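Local coordinates for glucose-6-phosphate 1-dehydrogenase (Kluyveromyces lactis, PDB 7E6I), which oxidises glucose 6-phosphate with NADP+ to 6-phosphogluconolactone, the first and rate-limiting step of the oxidative pentose phosphate pathway, at residues D6-I11 with E105-E110. Sequence-based numbering, arbitrary orientation.
Sequences DENTVI and EEFEAE
The edge of the Phe107 ring rests on the backbone of Asn8, a small example of how a helix of a Rossmann-type domain is seated beside an inner strand of its six-stranded parallel sheet. The segment 105-110 is the last part of helix 94-110; 6-11 runs from a loop into the first residues of strand 10-14, which lies between strands 43-48 and 117-122. With CG anti to the backbone N (chi1 168°), the Phe107 ring reaches out from the helix, and CE2 stops 3.6 Å from Asn8 O, which lies at the ring edge, near its plane. CE2 and CZ both rest against Asn8 CA, and CE2 is 4.1 Å from Asn8 CB, so the contact is made with the main chain and the root of the side chain. The Phe107 side chain also touches Lys43 of strand 43-48.

One residue on, the Glu108 side chain, extended beyond CG, crosses that of Val10 at about a right angle and brings OE2 to 3.8 Å from Val10 CG1. A water lies 2.6 Å from Asn8 O and 3.0 Å from Glu108 OE2 and can link them, but it has more acceptors within reach than protons to give, so both bonds need not be made at once. The other carboxylate oxygen, OE1, forms a salt bridge with Arg118 of strand 117-122. This pairing would favour the ionised form of the buried Glu108, and the helix end thus meets the sheet through a ring edge on backbone, a possible water link and a charge pair, away from the substrate site.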
ATOM      1  N   ASP A   6     -13.631  16.543  13.806  1.00 53.86           N
ATOM      2  CA  ASP A   6     -13.930  15.943  15.104  1.00 52.84           C
ATOM      3  C   ASP A   6     -15.435  15.807  15.298  1.00 55.54           C
ATOM      4  O   ASP A   6     -15.991  14.725  15.094  1.00 60.87           O
ATOM      5  CB  ASP A   6     -13.311  16.774  16.232  1.00 55.16           C
ATOM      6  CG  ASP A   6     -13.096  15.973  17.521  1.00 59.02           C
ATOM      7  OD1 ASP A   6     -13.457  14.772  17.570  1.00 55.65           O
ATOM      8  OD2 ASP A   6     -12.561  16.558  18.495  1.00 61.07           O
ATOM      9  N   GLU A   7     -16.108  16.894  15.661  1.00 57.72           N
ATOM     10  CA  GLU A   7     -17.525  16.855  16.022  1.00 56.92           C
ATOM     11  C   GLU A   7     -18.413  17.072  14.803  1.00 53.84           C
ATOM     12  O   GLU A   7     -18.114  17.897  13.936  1.00 53.47           O
ATOM     13  CB  GLU A   7     -17.853  17.915  17.079  1.00 56.74           C
ATOM     14  CG  GLU A   7     -16.731  18.216  18.075  1.00 63.06           C
ATOM     15  CD  GLU A   7     -15.623  19.132  17.506  1.00 69.07           C
ATOM     16  OE1 GLU A   7     -15.905  19.925  16.575  1.00 71.27           O
ATOM     17  OE2 GLU A   7     -14.465  19.056  17.992  1.00 68.45           O
ATOM     18  N   ASN A   8     -19.507  16.313  14.745  1.00 54.51           N
ATOM     19  CA  ASN A   8     -20.558  16.500  13.740  1.00 56.02           C
ATOM     20  C   ASN A   8     -20.036  16.333  12.315  1.00 54.37           C
ATOM     21  O   ASN A   8     -20.597  16.886  11.363  1.00 49.35           O
ATOM     22  CB  ASN A   8     -21.243  17.859  13.914  1.00 57.58           C
ATOM     23  CG  ASN A   8     -21.625  18.125  15.352  1.00 56.27           C
ATOM     24  OD1 ASN A   8     -22.111  17.231  16.046  1.00 55.70           O
ATOM     25  ND2 ASN A   8     -21.369  19.341  15.821  1.00 56.95           N
ATOM     26  N   THR A   9     -18.971  15.557  12.156  1.00 52.94           N
ATOM     27  CA  THR A   9     -18.518  15.164  10.835  1.00 51.58           C
ATOM     28  C   THR A   9     -19.421  14.076  10.270  1.00 48.49           C
ATOM     29  O   THR A   9     -19.809  13.134  10.970  1.00 47.38           O
ATOM     30  CB  THR A   9     -17.076  14.675  10.894  1.00 52.70           C
ATOM     31  OG1 THR A   9     -16.872  13.964  12.121  1.00 60.40           O
ATOM     32  CG2 THR A   9     -16.165  15.846  10.898  1.00 50.23           C
ATOM     33  N   VAL A  10     -19.771  14.213   8.999  1.00 45.07           N
ATOM     34  CA  VAL A  10     -20.553  13.200   8.310  1.00 47.43           C
ATOM     35  C   VAL A  10     -19.623  12.453   7.363  1.00 44.68           C
ATOM     36  O   VAL A  10     -18.973  13.051   6.494  1.00 42.36           O
ATOM     37  CB  VAL A  10     -21.767  13.806   7.586  1.00 48.17           C
ATOM     38  CG1 VAL A  10     -21.395  15.131   6.961  1.00 51.22           C
ATOM     39  CG2 VAL A  10     -22.337  12.825   6.545  1.00 45.36           C
ATOM     40  N   ILE A  11     -19.533  11.148   7.561  1.00 43.76           N
ATOM     41  CA  ILE A  11     -18.771  10.265   6.698  1.00 43.27           C
ATOM     42  C   ILE A  11     -19.775   9.493   5.857  1.00 41.98           C
ATOM     43  O   ILE A  11     -20.574   8.719   6.397  1.00 44.47           O
ATOM     44  CB  ILE A  11     -17.879   9.322   7.518  1.00 41.77           C
ATOM     45  CG1 ILE A  11     -16.831  10.122   8.296  1.00 39.73           C
ATOM     46  CG2 ILE A  11     -17.218   8.293   6.638  1.00 35.84           C
ATOM     47  CD1 ILE A  11     -16.152   9.320   9.411  1.00 37.05           C
ATOM     48  N   GLU A 105     -27.729  18.090   5.493  1.00 61.89           N
ATOM     49  CA  GLU A 105     -28.038  19.435   5.972  1.00 60.44           C
ATOM     50  C   GLU A 105     -29.007  19.407   7.149  1.00 60.41           C
ATOM     51  O   GLU A 105     -28.941  20.275   8.026  1.00 64.45           O
ATOM     52  CB  GLU A 105     -28.588  20.270   4.819  1.00 56.94           C
ATOM     53  CG  GLU A 105     -27.529  20.624   3.783  1.00 56.30           C
ATOM     54  CD  GLU A 105     -28.070  21.430   2.607  1.00 61.34           C
ATOM     55  OE1 GLU A 105     -27.261  22.094   1.921  1.00 60.14           O
ATOM     56  OE2 GLU A 105     -29.297  21.392   2.352  1.00 66.26           O
ATOM     57  N   GLU A 106     -29.904  18.418   7.193  1.00 61.48           N
ATOM     58  CA  GLU A 106     -30.755  18.235   8.366  1.00 65.04           C
ATOM     59  C   GLU A 106     -29.919  17.985   9.612  1.00 65.24           C
ATOM     60  O   GLU A 106     -30.130  18.617  10.653  1.00 66.05           O
ATOM     61  CB  GLU A 106     -31.719  17.070   8.142  1.00 66.60           C
ATOM     62  CG  GLU A 106     -33.041  17.461   7.519  1.00 74.47           C
ATOM     63  CD  GLU A 106     -34.182  16.525   7.909  1.00 83.13           C
ATOM     64  OE1 GLU A 106     -34.209  15.360   7.438  1.00 80.03           O
ATOM     65  OE2 GLU A 106     -35.059  16.959   8.686  1.00 86.88           O
ATOM     66  N   PHE A 107     -28.965  17.054   9.519  1.00 65.17           N
ATOM     67  CA  PHE A 107     -28.097  16.742  10.650  1.00 62.84           C
ATOM     68  C   PHE A 107     -27.200  17.921  10.997  1.00 61.48           C
ATOM     69  O   PHE A 107     -26.985  18.216  12.178  1.00 61.16           O
ATOM     70  CB  PHE A 107     -27.268  15.495  10.333  1.00 62.26           C
ATOM     71  CG  PHE A 107     -26.144  15.239  11.299  1.00 61.43           C
ATOM     72  CD1 PHE A 107     -26.368  14.537  12.474  1.00 63.33           C
ATOM     73  CD2 PHE A 107     -24.855  15.684  11.026  1.00 61.05           C
ATOM     74  CE1 PHE A 107     -25.333  14.290  13.368  1.00 64.11           C
ATOM     75  CE2 PHE A 107     -23.818  15.446  11.916  1.00 57.19           C
ATOM     76  CZ  PHE A 107     -24.059  14.745  13.089  1.00 60.87           C
ATOM     77  N   GLU A 108     -26.670  18.612   9.984  1.00 63.22           N
ATOM     78  CA  GLU A 108     -25.784  19.750  10.227  1.00 67.22           C
ATOM     79  C   GLU A 108     -26.521  20.975  10.760  1.00 69.63           C
ATOM     80  O   GLU A 108     -25.881  21.991  11.055  1.00 66.27           O
ATOM     81  CB  GLU A 108     -25.030  20.112   8.943  1.00 62.87           C
ATOM     82  CG  GLU A 108     -24.112  19.003   8.441  1.00 64.73           C
ATOM     83  CD  GLU A 108     -23.259  19.409   7.237  1.00 64.82           C
ATOM     84  OE1 GLU A 108     -23.675  20.325   6.492  1.00 65.74           O
ATOM     85  OE2 GLU A 108     -22.179  18.801   7.030  1.00 61.06           O
ATOM     86  N   ALA A 109     -27.846  20.919  10.862  1.00 70.79           N
ATOM     87  CA  ALA A 109     -28.635  21.968  11.489  1.00 67.87           C
ATOM     88  C   ALA A 109     -29.102  21.580  12.881  1.00 65.87           C
ATOM     89  O   ALA A 109     -29.056  22.404  13.793  1.00 69.79           O
ATOM     90  CB  ALA A 109     -29.842  22.310  10.615  1.00 66.53           C
ATOM     91  N   GLU A 110     -29.546  20.333  13.059  1.00 68.85           N
ATOM     92  CA  GLU A 110     -29.841  19.802  14.385  1.00 71.61           C
ATOM     93  C   GLU A 110     -28.641  19.902  15.322  1.00 74.92           C
ATOM     94  O   GLU A 110     -28.822  19.952  16.545  1.00 75.49           O
ATOM     95  CB  GLU A 110     -30.313  18.350  14.260  1.00 76.08           C
ATOM     96  CG  GLU A 110     -30.939  17.763  15.519  1.00 86.58           C
ATOM     97  CD  GLU A 110     -30.412  16.369  15.841  1.00 89.25           C
ATOM     98  OE1 GLU A 110     -30.343  15.526  14.916  1.00 88.20           O
ATOM     99  OE2 GLU A 110     -30.063  16.121  17.019  1.00 89.36           O
TER
HETATM  100  O   HOH W   1     -20.354  18.592   9.460  1.00 54.20           O